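Local coordinates for protein endo-beta-1,4-glucanase (PDB 2JEN) that hydrolyses beta-1,4-linked glucans, including the xyloglucan of plant cell walls, as a family 12 glycoside hydrolase, at residues Tyr47-Asn51 / Gln63-His67; Trp75-Ser81 / Phe240-Gly246; Gly95-Thr99 / Ile138-Asn142. The protein carries 1 engineered substitution. All coordinates share one frame; numbering follows the deposited sequence. Where two conformers were deposited one is given.

All three contacts are buried, yet they show how chemistry follows position in a beta sandwich. Interactions 1 and 2 both span the two sheets, pairing neighbouring strands 62-67 and 72-79 of one sheet with strands 46-49 and 234-244 of the other. They join directly where Gln63 OE1 meets Trp79 NE1. Interaction 1 combines side-chain amides with isoleucines, whereas interaction 2 relies on tryptophans, one threonine and a valine. Interaction 3 instead packs a loop onto strand 131-141, the neighbour of 234-244, entirely through aromatic rings. Each reaches the bound sugars: interactions 1 and 3 share the glucose of chain C, interactions 2 and 3 that of chain E.

Interaction 1: residues Tyr47-Asn51 / Gln63-His67; sequences YIFNN and QTIYH. With XYS (alpha-D-xylopyranose), chain B; GLC (alpha-D-glucopyranose), chain C.
Asn50 and Gln63 reach across the contact alongside each other, from opposite sides, and each amide donates one hydrogen bond to the other residue. Gln63 NE2 reaches Asn50 OD1 at 2.9 Å, with OD1 lying in the glutamine amide plane. The two side-chain amides are turned 52° apart, which puts NE2 above the asparagine's carbonyl plane. The return bond runs from Asn50 ND2 to Gln63 O at 3.0 Å and also meets its acceptor from above the carbonyl plane. A weak third bond runs from Gln63 NE2 to Asn51 O. Gln63 OE1 is hydrogen-bonded to Trp79 NE1, and Asn50 ND2 also to Asn34 O, so both amides have their rotation fixed.

Next to this polar pair the isoleucines lie alongside each other, running opposite ways, CG2 of Ile48 against CG2 of Ile65 at 3.7 Å. Ile65 CD1 lies on the backbone carbonyl of Ile48. In exchange, Ile48 CD1 reaches Tyr66 O at 3.2 Å and lies at the edge of the His67 ring. Asn51 looks the other way: with CG anti to the backbone N (chi1 180°), its ND2 donates to O2 of the glucose of chain C at 2.9 Å, and its OD1 lies beside C5 of the xylose of chain B. Asn50 is the centre of an inverse gamma turn, which separates the inward amide from the sugar-facing one. Two nearly antiparallel strands from different sheets, with branched aliphatics between them and a glycan at one end, are the interior of a beta sandwich beside its substrate-binding cleft.

Interaction 2: residues Trp75-Ser81 / Phe240-Gly246; sequences WVWNWPS and FGTEVFG. With GLC (alpha-D-glucopyranose), chain D; GLC (alpha-D-glucopyranose), chain E; XYS (alpha-D-xylopyranose), chain F.
Trp75 NE1 donates to Thr242 OG1 at 2.9 Å, with the hydroxyl close to the indole plane and the N-H directed almost straight at it (157°). The benzo part of the same indole also reaches the backbone, Trp75 CZ2 lying 3.6 Å from Gly241 CA. CG of Trp77 sits between its backbone N and carbonyl carbon (chi1 67°), which turns the indole's face to Val244: CG2 of the valine stands 3.8 Å from the centroid of the five-membered ring of Trp77, only 10° off the normal, a CH-pi contact. The valine's other branch, CG1, touches Trp79 CD1 at 3.6 Å. Strand 72-79 thus presents three alternate tryptophans across the interior of the beta sandwich to the other sheet. At the end of that sheet's strand, Phe245 and Gly246 form a classic beta bulge opposite Thr131. A water accepts from Trp77 NE1 and donates to Gly246 O, while Gly246 CA makes C-H...O contacts with Trp79 O and Ser81 O. On the other side of segment 240-246, Glu243 OE1 accepts from O3 of the glucose of chain D at 2.6 Å and OE2 from O6 of that of chain E. Phe245 lays one face against C5 of the xylose of chain F.

Interaction 3: residues Gly95-Thr99 / Ile138-Asn142; sequences GWHWT and IWLHN. With GLC (alpha-D-glucopyranose), chain C; BGC (beta-D-glucopyranose), chain G; GLC (alpha-D-glucopyranose), chain E; BGC (beta-D-glucopyranose), chain H.
Trp139 is the first residue of segment 138-142 to meet the loop, and two indoles press their edges onto one face of its ring. Trp96 comes in with CZ3 at 4.0 Å from Trp139 CG. Trp98 brings CH2 to 3.7 Å from Trp139 CZ2, farther along the same face, with the two planes at 85°. Both pairs are T-shaped, the tryptophan of the strand supplying the face. His97 lies obliquely nearby, its ND1 4.0 Å from Trp139 NE1; that ND1 is hydrogen-bonded to Glu239. CG of His97 is anti to the backbone N (chi1 -171°), which carries the imidazole to the sugar, where NE2 donates to O3 of the glucose of chain C at 2.8 Å. The outer rim of Trp139 also serves the glycan, since CH2 lies 3.3 Å from O3 of the glucose of chain E, in the ring plane.

Leu140 turns its side chain away, and His141 faces the loop again. Here the roles reverse: the imidazole directs its edge at the face of Trp96, His141 CE1 lying 3.5 Å from Trp96 CZ3, with the ring planes at 84°. Ser236 and the carbonyl of Ser150 hold its two nitrogens, fixing the ring's rotation. The opposite face of Trp96 carries the backbone N of Trp98. In turn, Trp96 CH2 sits over the face of Trp98 that is turned from the sugars, so Trp98 is backed by one indole while its other face forms a platform for the glucose of chain G, a familiar way for glycosidases to hold a sugar ring. The cluster therefore bridges the loop after strand 91-95 and strand 131-141, which is flanked in the mixed sheet by strands 154-163 and 234-244.

Interaction 1: residues Tyr47-Asn51 / Gln63-His67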
loop_
_atom_site.group_PDB
_atom_site.type_symbol
_atom_site.label_atom_id
_atom_site.label_comp_id
_atom_site.label_asym_id
_atom_site.label_seq_id
_atom_site.Cartn_x
_atom_site.Cartn_y
_atom_site.Cartn_z
ATOM N N TYR A 47 -0.599 -6.557 25.489
ATOM C CA TYR A 47 -0.797 -5.991 24.133
ATOM C C TYR A 47 0.324 -6.371 23.240
ATOM O O TYR A 47 1.473 -6.493 23.660
ATOM C CB TYR A 47 -0.978 -4.463 24.148
ATOM C CG TYR A 47 0.096 -3.660 24.860
ATOM C CD1 TYR A 47 0.017 -3.407 26.219
ATOM C CD2 TYR A 47 1.177 -3.109 24.157
ATOM C CE1 TYR A 47 0.986 -2.636 26.842
ATOM C CE2 TYR A 47 2.129 -2.320 24.811
ATOM C CZ TYR A 47 2.039 -2.116 26.153
ATOM O OH TYR A 47 2.966 -1.306 26.783
ATOM N N ILE A 48 -0.013 -6.589 21.984
ATOM C CA ILE A 48 0.976 -6.673 20.925
ATOM C C ILE A 48 1.350 -5.223 20.613
ATOM O O ILE A 48 0.489 -4.363 20.489
ATOM C CB ILE A 48 0.459 -7.413 19.658
ATOM C CG1 ILE A 48 -0.327 -8.694 20.018
ATOM C CG2 ILE A 48 1.609 -7.702 18.733
ATOM C CD1 ILE A 48 -0.943 -9.408 18.830
ATOM N N PHE A 49 2.632 -4.995 20.472
ATOM C CA PHE A 49 3.188 -3.647 20.361
ATOM C C PHE A 49 4.072 -3.514 19.120
ATOM O O PHE A 49 5.031 -4.269 18.941
ATOM C CB PHE A 49 4.031 -3.386 21.625
ATOM C CG PHE A 49 4.574 -1.981 21.779
ATOM C CD1 PHE A 49 3.857 -0.862 21.388
ATOM C CD2 PHE A 49 5.785 -1.795 22.399
ATOM C CE1 PHE A 49 4.371 0.417 21.584
ATOM C CE2 PHE A 49 6.295 -0.519 22.563
ATOM C CZ PHE A 49 5.593 0.573 22.173
ATOM N N ASN A 50 3.720 -2.574 18.240
ATOM C CA ASN A 50 4.448 -2.357 16.994
ATOM C C ASN A 50 5.650 -1.480 17.289
ATOM O O ASN A 50 5.749 -0.307 16.881
ATOM C CB ASN A 50 3.532 -1.763 15.916
ATOM C CG ASN A 50 4.031 -2.062 14.530
ATOM O OD1 ASN A 50 4.756 -3.051 14.341
ATOM N ND2 ASN A 50 3.569 -1.333 13.534
ATOM N N ASN A 51 6.608 -2.062 18.025
ATOM C CA ASN A 51 7.764 -1.345 18.572
ATOM C C ASN A 51 8.850 -1.227 17.525
ATOM O O ASN A 51 9.399 -2.240 17.109
ATOM C CB ASN A 51 8.274 -2.107 19.801
ATOM C CG ASN A 51 9.461 -1.487 20.460
ATOM O OD1 ASN A 51 10.147 -0.689 19.885
ATOM N ND2 ASN A 51 9.711 -1.900 21.691
ATOM N N GLN A 63 6.144 -2.846 9.080
ATOM C CA GLN A 63 5.930 -3.786 10.168
ATOM C C GLN A 63 4.494 -3.729 10.592
ATOM O O GLN A 63 3.980 -2.645 10.873
ATOM C CB GLN A 63 6.863 -3.482 11.344
ATOM C CG GLN A 63 6.885 -4.553 12.422
ATOM C CD GLN A 63 7.948 -4.266 13.457
ATOM O OE1 GLN A 63 9.118 -4.593 13.246
ATOM N NE2 GLN A 63 7.579 -3.573 14.524
ATOM N N THR A 64 3.857 -4.897 10.612
ATOM C CA THR A 64 2.423 -5.043 10.900
ATOM C C THR A 64 2.248 -6.051 12.039
ATOM O O THR A 64 2.792 -7.158 11.950
ATOM C CB THR A 64 1.726 -5.575 9.628
ATOM O OG1 THR A 64 1.759 -4.524 8.633
ATOM C CG2 THR A 64 0.259 -6.082 9.861
ATOM N N ILE A 65 1.485 -5.688 13.040
ATOM C CA ILE A 65 1.096 -6.575 14.115
ATOM C C ILE A 65 -0.319 -7.087 13.866
ATOM O O ILE A 65 -1.134 -6.365 13.321
ATOM C CB ILE A 65 1.220 -5.909 15.505
ATOM C CG1 ILE A 65 0.415 -4.610 15.631
ATOM C CG2 ILE A 65 2.708 -5.713 15.844
ATOM C CD1 ILE A 65 0.248 -4.079 17.070
ATOM N N TYR A 66 -0.619 -8.339 14.238
ATOM C CA TYR A 66 -1.972 -8.867 14.059
ATOM C C TYR A 66 -2.392 -9.783 15.179
ATOM O O TYR A 66 -1.587 -10.446 15.827
ATOM C CB TYR A 66 -2.096 -9.601 12.718
ATOM C CG TYR A 66 -1.410 -10.963 12.646
ATOM C CD1 TYR A 66 -0.088 -11.104 12.266
ATOM C CD2 TYR A 66 -2.114 -12.098 12.944
ATOM C CE1 TYR A 66 0.494 -12.344 12.187
ATOM C CE2 TYR A 66 -1.543 -13.355 12.875
ATOM C CZ TYR A 66 -0.225 -13.462 12.509
ATOM O OH TYR A 66 0.331 -14.733 12.353
ATOM N N HIS A 67 -3.710 -9.807 15.379
ATOM C CA HIS A 67 -4.346 -10.699 16.343
ATOM C C HIS A 67 -5.583 -11.260 15.720
ATOM O O HIS A 67 -6.517 -10.503 15.454
ATOM C CB HIS A 67 -4.704 -9.912 17.617
ATOM C CG HIS A 67 -5.377 -10.713 18.691
ATOM N ND1 HIS A 67 -6.745 -10.870 18.739
ATOM C CD2 HIS A 67 -4.878 -11.382 19.755
ATOM C CE1 HIS A 67 -7.053 -11.625 19.781
ATOM N NE2 HIS A 67 -5.939 -11.940 20.427
HETATM C C1 XYS B . 9.981 4.164 21.477
HETATM C C2 XYS B . 9.795 4.969 20.196
HETATM C C3 XYS B . 8.683 4.382 19.319
HETATM C C4 XYS B . 8.869 2.862 19.251
HETATM C C5 XYS B . 9.028 2.177 20.616
HETATM O O2 XYS B . 9.449 6.318 20.546
HETATM O O3 XYS B . 8.619 4.918 17.980
HETATM O O4 XYS B . 7.840 2.286 18.489
HETATM O O5 XYS B . 10.068 2.788 21.295
HETATM C C1 GLC C . 14.411 -1.198 23.921
HETATM C C2 GLC C . 12.929 -0.904 24.042
HETATM C C3 GLC C . 12.617 0.484 23.542
HETATM C C4 GLC C . 13.497 1.469 24.310
HETATM C C5 GLC C . 14.976 1.092 24.118
HETATM C C6 GLC C . 15.842 2.003 25.001
HETATM O O2 GLC C . 12.112 -1.871 23.381
HETATM O O3 GLC C . 11.201 0.713 23.652
HETATM O O4 GLC C . 13.336 2.780 23.854
HETATM O O5 GLC C . 15.172 -0.214 24.625
HETATM O O6 GLC C . 16.585 2.907 24.215
#

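Interaction 2: residues Trp75-Ser81 / Phe240-Gly246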
loop_
_atom_site.group_PDB
_atom_site.type_symbol
_atom_site.label_atom_id
_atom_site.label_comp_id
_atom_site.label_asym_id
_atom_site.label_seq_id
_atom_site.Cartn_x
_atom_site.Cartn_y
_atom_site.Cartn_z
ATOM N N TRP A 75 3.247 -11.064 13.893
ATOM C CA TRP A 75 3.660 -9.856 13.188
ATOM C C TRP A 75 4.488 -10.228 11.967
ATOM O O TRP A 75 5.014 -11.319 11.894
ATOM C CB TRP A 75 4.376 -8.850 14.096
ATOM C CG TRP A 75 5.454 -9.435 14.970
ATOM C CD1 TRP A 75 6.777 -9.585 14.661
ATOM C CD2 TRP A 75 5.311 -9.877 16.328
ATOM N NE1 TRP A 75 7.438 -10.157 15.713
ATOM C CE2 TRP A 75 6.578 -10.316 16.766
ATOM C CE3 TRP A 75 4.236 -9.951 17.223
ATOM C CZ2 TRP A 75 6.793 -10.854 18.026
ATOM C CZ3 TRP A 75 4.454 -10.498 18.473
ATOM C CH2 TRP A 75 5.728 -10.935 18.863
ATOM N N VAL A 76 4.542 -9.300 11.024
ATOM C CA VAL A 76 5.132 -9.442 9.734
ATOM C C VAL A 76 6.031 -8.208 9.553
ATOM O O VAL A 76 5.635 -7.108 9.939
ATOM C CB VAL A 76 3.980 -9.478 8.718
ATOM C CG1 VAL A 76 4.505 -9.872 7.346
ATOM C CG2 VAL A 76 2.829 -10.438 9.234
ATOM N N TRP A 77 7.191 -8.364 8.939
ATOM C CA TRP A 77 8.131 -7.259 8.849
ATOM C C TRP A 77 8.990 -7.287 7.592
ATOM O O TRP A 77 9.179 -8.337 6.944
ATOM C CB TRP A 77 9.087 -7.261 10.056
ATOM C CG TRP A 77 10.061 -8.416 10.151
ATOM C CD1 TRP A 77 11.276 -8.517 9.559
ATOM C CD2 TRP A 77 9.897 -9.628 10.909
ATOM N NE1 TRP A 77 11.879 -9.715 9.902
ATOM C CE2 TRP A 77 11.055 -10.404 10.738
ATOM C CE3 TRP A 77 8.884 -10.126 11.722
ATOM C CZ2 TRP A 77 11.238 -11.624 11.383
ATOM C CZ3 TRP A 77 9.063 -11.366 12.346
ATOM C CH2 TRP A 77 10.244 -12.069 12.184
ATOM N N ASN A 78 9.526 -6.117 7.291
ATOM C CA ASN A 78 10.544 -5.941 6.292
ATOM C C ASN A 78 11.467 -4.811 6.685
ATOM O O ASN A 78 11.021 -3.670 6.795
ATOM C CB ASN A 78 9.891 -5.573 4.952
ATOM C CG ASN A 78 10.876 -5.277 3.877
ATOM O OD1 ASN A 78 11.866 -5.968 3.724
ATOM N ND2 ASN A 78 10.638 -4.213 3.141
ATOM N N TRP A 79 12.733 -5.153 6.980
ATOM C CA TRP A 79 13.737 -4.249 7.562
ATOM C C TRP A 79 14.996 -4.334 6.655
ATOM O O TRP A 79 15.965 -5.032 6.967
ATOM C CB TRP A 79 14.074 -4.595 9.009
ATOM C CG TRP A 79 12.971 -4.196 9.905
ATOM C CD1 TRP A 79 12.044 -4.999 10.468
ATOM C CD2 TRP A 79 12.637 -2.864 10.297
ATOM N NE1 TRP A 79 11.140 -4.256 11.209
ATOM C CE2 TRP A 79 11.477 -2.934 11.080
ATOM C CE3 TRP A 79 13.199 -1.622 10.052
ATOM C CZ2 TRP A 79 10.903 -1.809 11.639
ATOM C CZ3 TRP A 79 12.638 -0.505 10.621
ATOM C CH2 TRP A 79 11.484 -0.607 11.392
ATOM N N PRO A 80 14.985 -3.668 5.487
ATOM C CA PRO A 80 16.154 -3.804 4.617
ATOM C C PRO A 80 17.390 -3.052 5.107
ATOM O O PRO A 80 17.533 -1.854 4.900
ATOM C CB PRO A 80 15.661 -3.286 3.257
ATOM C CG PRO A 80 14.194 -3.207 3.364
ATOM C CD PRO A 80 13.921 -2.922 4.808
ATOM N N SER A 81 18.298 -3.775 5.749
ATOM C CA SER A 81 19.524 -3.202 6.301
ATOM C C SER A 81 20.511 -4.323 6.652
ATOM O O SER A 81 20.100 -5.397 7.090
ATOM C CB SER A 81 19.207 -2.465 7.602
ATOM O OG SER A 81 20.411 -1.894 8.187
ATOM N N PHE A 240 7.812 -10.548 25.071
ATOM C CA PHE A 240 8.367 -11.547 24.164
ATOM C C PHE A 240 8.245 -11.005 22.760
ATOM O O PHE A 240 7.163 -10.569 22.350
ATOM C CB PHE A 240 7.623 -12.872 24.238
ATOM C CG PHE A 240 8.148 -13.905 23.274
ATOM C CD1 PHE A 240 7.547 -14.093 22.058
ATOM C CD2 PHE A 240 9.279 -14.649 23.577
ATOM C CE1 PHE A 240 8.065 -15.012 21.154
ATOM C CE2 PHE A 240 9.803 -15.541 22.687
ATOM C CZ PHE A 240 9.184 -15.743 21.477
ATOM N N GLY A 241 9.344 -11.030 22.012
ATOM C CA GLY A 241 9.271 -10.540 20.650
ATOM C C GLY A 241 10.467 -10.901 19.844
ATOM O O GLY A 241 11.239 -11.794 20.240
ATOM N N THR A 242 10.584 -10.292 18.668
ATOM C CA THR A 242 11.701 -10.548 17.772
ATOM C C THR A 242 12.479 -9.268 17.586
ATOM O O THR A 242 11.984 -8.338 16.973
ATOM C CB THR A 242 11.237 -11.093 16.421
ATOM O OG1 THR A 242 10.337 -10.148 15.831
ATOM C CG2 THR A 242 10.514 -12.432 16.509
ATOM N N GLU A 243 13.728 -9.204 18.041
ATOM C CA GLU A 243 14.587 -8.086 17.633
ATOM C C GLU A 243 14.994 -8.352 16.216
ATOM O O GLU A 243 15.467 -9.446 15.887
ATOM C CB GLU A 243 15.843 -7.964 18.487
ATOM C CG GLU A 243 15.589 -7.615 19.948
ATOM C CD GLU A 243 16.856 -7.361 20.726
ATOM O OE1 GLU A 243 17.668 -8.274 20.865
ATOM O OE2 GLU A 243 17.044 -6.225 21.200
ATOM N N VAL A 244 14.776 -7.374 15.330
ATOM C CA VAL A 244 15.125 -7.520 13.936
ATOM C C VAL A 244 16.228 -6.525 13.606
ATOM O O VAL A 244 16.110 -5.325 13.887
ATOM C CB VAL A 244 13.941 -7.292 12.989
ATOM C CG1 VAL A 244 14.430 -7.502 11.528
ATOM C CG2 VAL A 244 12.763 -8.223 13.350
ATOM N N PHE A 245 17.338 -7.051 13.066
ATOM C CA PHE A 245 18.466 -6.293 12.621
ATOM C C PHE A 245 18.345 -6.009 11.124
ATOM O O PHE A 245 18.635 -4.910 10.642
ATOM C CB PHE A 245 19.746 -7.048 12.938
ATOM C CG PHE A 245 19.943 -7.333 14.392
ATOM C CD1 PHE A 245 19.324 -8.434 14.984
ATOM C CD2 PHE A 245 20.716 -6.509 15.177
ATOM C CE1 PHE A 245 19.490 -8.699 16.348
ATOM C CE2 PHE A 245 20.914 -6.808 16.548
ATOM C CZ PHE A 245 20.299 -7.900 17.113
ATOM N N GLY A 246 17.897 -7.007 10.380
ATOM C CA GLY A 246 17.617 -6.830 8.960
ATOM C C GLY A 246 16.905 -8.025 8.399
ATOM O O GLY A 246 16.981 -9.119 8.976
HETATM C C1 GLC D . 22.702 -5.998 20.596
HETATM C C2 GLC D . 21.852 -7.105 21.172
HETATM C C3 GLC D . 20.448 -6.635 21.468
HETATM C C4 GLC D . 20.428 -5.313 22.238
HETATM C C5 GLC D . 21.396 -4.325 21.565
HETATM C C6 GLC D . 21.502 -3.040 22.382
HETATM O O2 GLC D . 21.777 -8.159 20.236
HETATM O O3 GLC D . 19.801 -7.619 22.234
HETATM O O4 GLC D . 19.092 -4.812 22.306
HETATM O O5 GLC D . 22.682 -4.895 21.500
HETATM O O6 GLC D . 22.126 -2.033 21.584
HETATM C C1 GLC E . 17.698 -5.189 25.034
HETATM C C2 GLC E . 17.998 -3.705 25.231
HETATM C C3 GLC E . 16.698 -2.980 25.457
HETATM C C4 GLC E . 15.826 -3.149 24.217
HETATM C C5 GLC E . 15.618 -4.663 24.069
HETATM C C6 GLC E . 14.614 -5.061 22.981
HETATM O O1 GLC E . 18.854 -5.965 24.880
HETATM O O2 GLC E . 18.794 -3.386 26.350
HETATM O O3 GLC E . 17.072 -1.647 25.812
HETATM O O4 GLC E . 14.565 -2.546 24.408
HETATM O O5 GLC E . 16.881 -5.281 23.871
HETATM O O6 GLC E . 14.954 -4.512 21.726
HETATM C C1 XYS F . 25.252 -8.830 16.489
HETATM C C2 XYS F . 26.274 -9.361 15.516
HETATM C C3 XYS F . 26.008 -8.809 14.133
HETATM C C4 XYS F . 24.573 -9.119 13.746
HETATM C C5 XYS F . 23.665 -8.569 14.829
HETATM O O2 XYS F . 27.597 -9.019 15.950
HETATM O O3 XYS F . 26.920 -9.350 13.186
HETATM O O4 XYS F . 24.278 -8.433 12.538
HETATM O O5 XYS F . 23.951 -9.148 16.101
HETATM O O HOH W 1 14.601 -10.603 9.503
#

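Interaction 3: residues Gly95-Thr99 / Ile138-Asn142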
loop_
_atom_site.group_PDB
_atom_site.type_symbol
_atom_site.label_atom_id
_atom_site.label_comp_id
_atom_site.label_asym_id
_atom_site.label_seq_id
_atom_site.Cartn_x
_atom_site.Cartn_y
_atom_site.Cartn_z
ATOM N N GLY A 95 2.780 -5.964 31.638
ATOM C CA GLY A 95 3.331 -5.048 32.603
ATOM C C GLY A 95 3.577 -3.689 32.045
ATOM O O GLY A 95 2.716 -3.102 31.378
ATOM N N TRP A 96 4.754 -3.164 32.352
ATOM C CA TRP A 96 5.148 -1.809 32.003
ATOM C C TRP A 96 5.946 -1.758 30.681
ATOM O O TRP A 96 6.693 -2.671 30.359
ATOM C CB TRP A 96 5.992 -1.236 33.164
ATOM C CG TRP A 96 6.722 0.036 32.930
ATOM C CD1 TRP A 96 6.322 1.278 33.278
ATOM C CD2 TRP A 96 8.045 0.179 32.379
ATOM N NE1 TRP A 96 7.267 2.200 32.942
ATOM C CE2 TRP A 96 8.344 1.556 32.381
ATOM C CE3 TRP A 96 8.974 -0.713 31.837
ATOM C CZ2 TRP A 96 9.559 2.056 31.923
ATOM C CZ3 TRP A 96 10.153 -0.228 31.332
ATOM C CH2 TRP A 96 10.443 1.143 31.380
ATOM N N HIS A 97 5.838 -0.663 29.924
ATOM C CA HIS A 97 6.798 -0.406 28.848
ATOM C C HIS A 97 6.836 1.086 28.542
ATOM O O HIS A 97 6.156 1.577 27.649
ATOM C CB HIS A 97 6.494 -1.187 27.572
ATOM C CG HIS A 97 7.604 -1.081 26.576
ATOM N ND1 HIS A 97 8.613 -2.017 26.509
ATOM C CD2 HIS A 97 7.928 -0.096 25.705
ATOM C CE1 HIS A 97 9.497 -1.614 25.609
ATOM N NE2 HIS A 97 9.107 -0.449 25.106
ATOM N N TRP A 98 7.597 1.831 29.337
ATOM C CA TRP A 98 7.616 3.293 29.263
ATOM C C TRP A 98 6.182 3.824 29.194
ATOM O O TRP A 98 5.838 4.674 28.378
ATOM C CB TRP A 98 8.482 3.759 28.097
ATOM C CG TRP A 98 9.964 3.679 28.413
ATOM C CD1 TRP A 98 10.726 4.687 28.932
ATOM C CD2 TRP A 98 10.842 2.565 28.249
ATOM N NE1 TRP A 98 12.017 4.270 29.077
ATOM C CE2 TRP A 98 12.119 2.969 28.681
ATOM C CE3 TRP A 98 10.675 1.263 27.799
ATOM C CZ2 TRP A 98 13.210 2.124 28.657
ATOM C CZ3 TRP A 98 11.757 0.425 27.800
ATOM C CH2 TRP A 98 13.007 0.862 28.231
ATOM N N THR A 99 5.369 3.309 30.095
ATOM C CA THR A 99 3.982 3.670 30.247
ATOM C C THR A 99 3.760 4.202 31.657
ATOM O O THR A 99 4.553 3.994 32.552
ATOM C CB THR A 99 3.056 2.444 30.014
ATOM O OG1 THR A 99 3.532 1.300 30.728
ATOM C CG2 THR A 99 2.940 2.112 28.534
ATOM N N ILE A 138 12.810 -8.824 29.911
ATOM C CA ILE A 138 12.265 -8.630 31.237
ATOM C C ILE A 138 12.906 -7.385 31.827
ATOM O O ILE A 138 14.129 -7.275 31.870
ATOM C CB ILE A 138 12.561 -9.860 32.113
ATOM C CG1 ILE A 138 11.963 -11.146 31.521
ATOM C CG2 ILE A 138 12.094 -9.647 33.559
ATOM C CD1 ILE A 138 12.930 -12.203 31.151
ATOM N N TRP A 139 12.089 -6.413 32.234
ATOM C CA TRP A 139 12.559 -5.143 32.742
ATOM C C TRP A 139 12.415 -5.089 34.245
ATOM O O TRP A 139 11.395 -5.527 34.786
ATOM C CB TRP A 139 11.775 -3.992 32.142
ATOM C CG TRP A 139 11.999 -3.777 30.704
ATOM C CD1 TRP A 139 11.098 -3.966 29.677
ATOM C CD2 TRP A 139 13.199 -3.274 30.108
ATOM N NE1 TRP A 139 11.690 -3.621 28.486
ATOM C CE2 TRP A 139 12.980 -3.185 28.731
ATOM C CE3 TRP A 139 14.440 -2.884 30.611
ATOM C CZ2 TRP A 139 13.937 -2.721 27.871
ATOM C CZ3 TRP A 139 15.380 -2.413 29.749
ATOM C CH2 TRP A 139 15.140 -2.324 28.396
ATOM N N LEU A 140 13.441 -4.536 34.905
ATOM C CA LEU A 140 13.418 -4.334 36.347
ATOM C C LEU A 140 13.728 -2.885 36.680
ATOM O O LEU A 140 14.431 -2.189 35.950
ATOM C CB LEU A 140 14.423 -5.270 37.046
ATOM C CG LEU A 140 14.216 -6.762 36.816
ATOM C CD1 LEU A 140 14.999 -7.329 35.652
ATOM C CD2 LEU A 140 14.503 -7.538 38.123
ATOM N N HIS A 141 13.159 -2.449 37.806
ATOM C CA HIS A 141 13.349 -1.110 38.355
ATOM C C HIS A 141 13.585 -1.210 39.852
ATOM O O HIS A 141 13.254 -2.212 40.477
ATOM C CB HIS A 141 12.103 -0.250 38.153
ATOM C CG HIS A 141 11.826 0.163 36.734
ATOM N ND1 HIS A 141 11.113 -0.627 35.841
ATOM C CD2 HIS A 141 12.074 1.331 36.104
ATOM C CE1 HIS A 141 10.994 0.049 34.699
ATOM N NE2 HIS A 141 11.558 1.239 34.841
ATOM N N ASN A 142 14.081 -0.121 40.435
ATOM C CA ASN A 142 14.040 0.006 41.897
ATOM C C ASN A 142 12.644 0.372 42.418
ATOM O O ASN A 142 12.232 -0.003 43.566
ATOM C CB ASN A 142 15.017 1.070 42.382
ATOM C CG ASN A 142 16.366 0.669 42.291
ATOM O OD1 ASN A 142 16.717 -0.444 42.659
ATOM N ND2 ASN A 142 17.222 1.611 41.895
HETATM C C1 GLC C . 14.411 -1.198 23.921
HETATM C C2 GLC C . 12.929 -0.904 24.042
HETATM C C3 GLC C . 12.617 0.484 23.542
HETATM C C4 GLC C . 13.497 1.469 24.310
HETATM C C5 GLC C . 14.976 1.092 24.118
HETATM C C6 GLC C . 15.842 2.003 25.001
HETATM O O2 GLC C . 12.112 -1.871 23.381
HETATM O O3 GLC C . 11.201 0.713 23.652
HETATM O O4 GLC C . 13.336 2.780 23.854
HETATM O O5 GLC C . 15.172 -0.214 24.625
HETATM O O6 GLC C . 16.585 2.907 24.215
HETATM C C2 BGC G . 12.861 4.988 24.794
HETATM C C3 BGC G . 11.726 5.742 25.494
HETATM C C4 BGC G . 10.398 5.538 24.789
HETATM C C5 BGC G . 10.112 4.066 24.555
HETATM C C6 BGC G . 8.894 3.774 23.648
HETATM C C1 BGC G . 12.436 3.554 24.646
HETATM O O2 BGC G . 14.076 5.003 25.542
HETATM O O3 BGC G . 12.002 7.138 25.528
HETATM O O4 BGC G . 9.383 6.005 25.663
HETATM O O5 BGC G . 11.238 3.490 23.946
HETATM O O6 BGC G . 8.931 4.530 22.417
HETATM C C1 GLC E . 17.698 -5.189 25.034
HETATM C C2 GLC E . 17.998 -3.705 25.231
HETATM C C3 GLC E . 16.698 -2.980 25.457
HETATM C C4 GLC E . 15.826 -3.149 24.217
HETATM C C5 GLC E . 15.618 -4.663 24.069
HETATM C C6 GLC E . 14.614 -5.061 22.981
HETATM O O1 GLC E . 18.854 -5.965 24.880
HETATM O O2 GLC E . 18.794 -3.386 26.350
HETATM O O3 GLC E . 17.072 -1.647 25.812
HETATM O O4 GLC E . 14.565 -2.546 24.408
HETATM O O5 GLC E . 16.881 -5.281 23.871
HETATM O O6 GLC E . 14.954 -4.512 21.726
HETATM C C2 BGC H . 7.304 7.106 26.040
HETATM C C3 BGC H . 6.464 8.337 25.710
HETATM C C4 BGC H . 7.301 9.607 25.755
HETATM C C5 BGC H . 8.530 9.445 24.877
HETATM C C6 BGC H . 9.397 10.709 24.857
HETATM C C1 BGC H . 8.583 7.101 25.200
HETATM O O2 BGC H . 6.548 5.910 25.837
HETATM O O3 BGC H . 5.399 8.464 26.630
HETATM O O4 BGC H . 6.503 10.706 25.337
HETATM O O5 BGC H . 9.278 8.331 25.333
HETATM O O6 BGC H . 10.269 10.727 25.970
#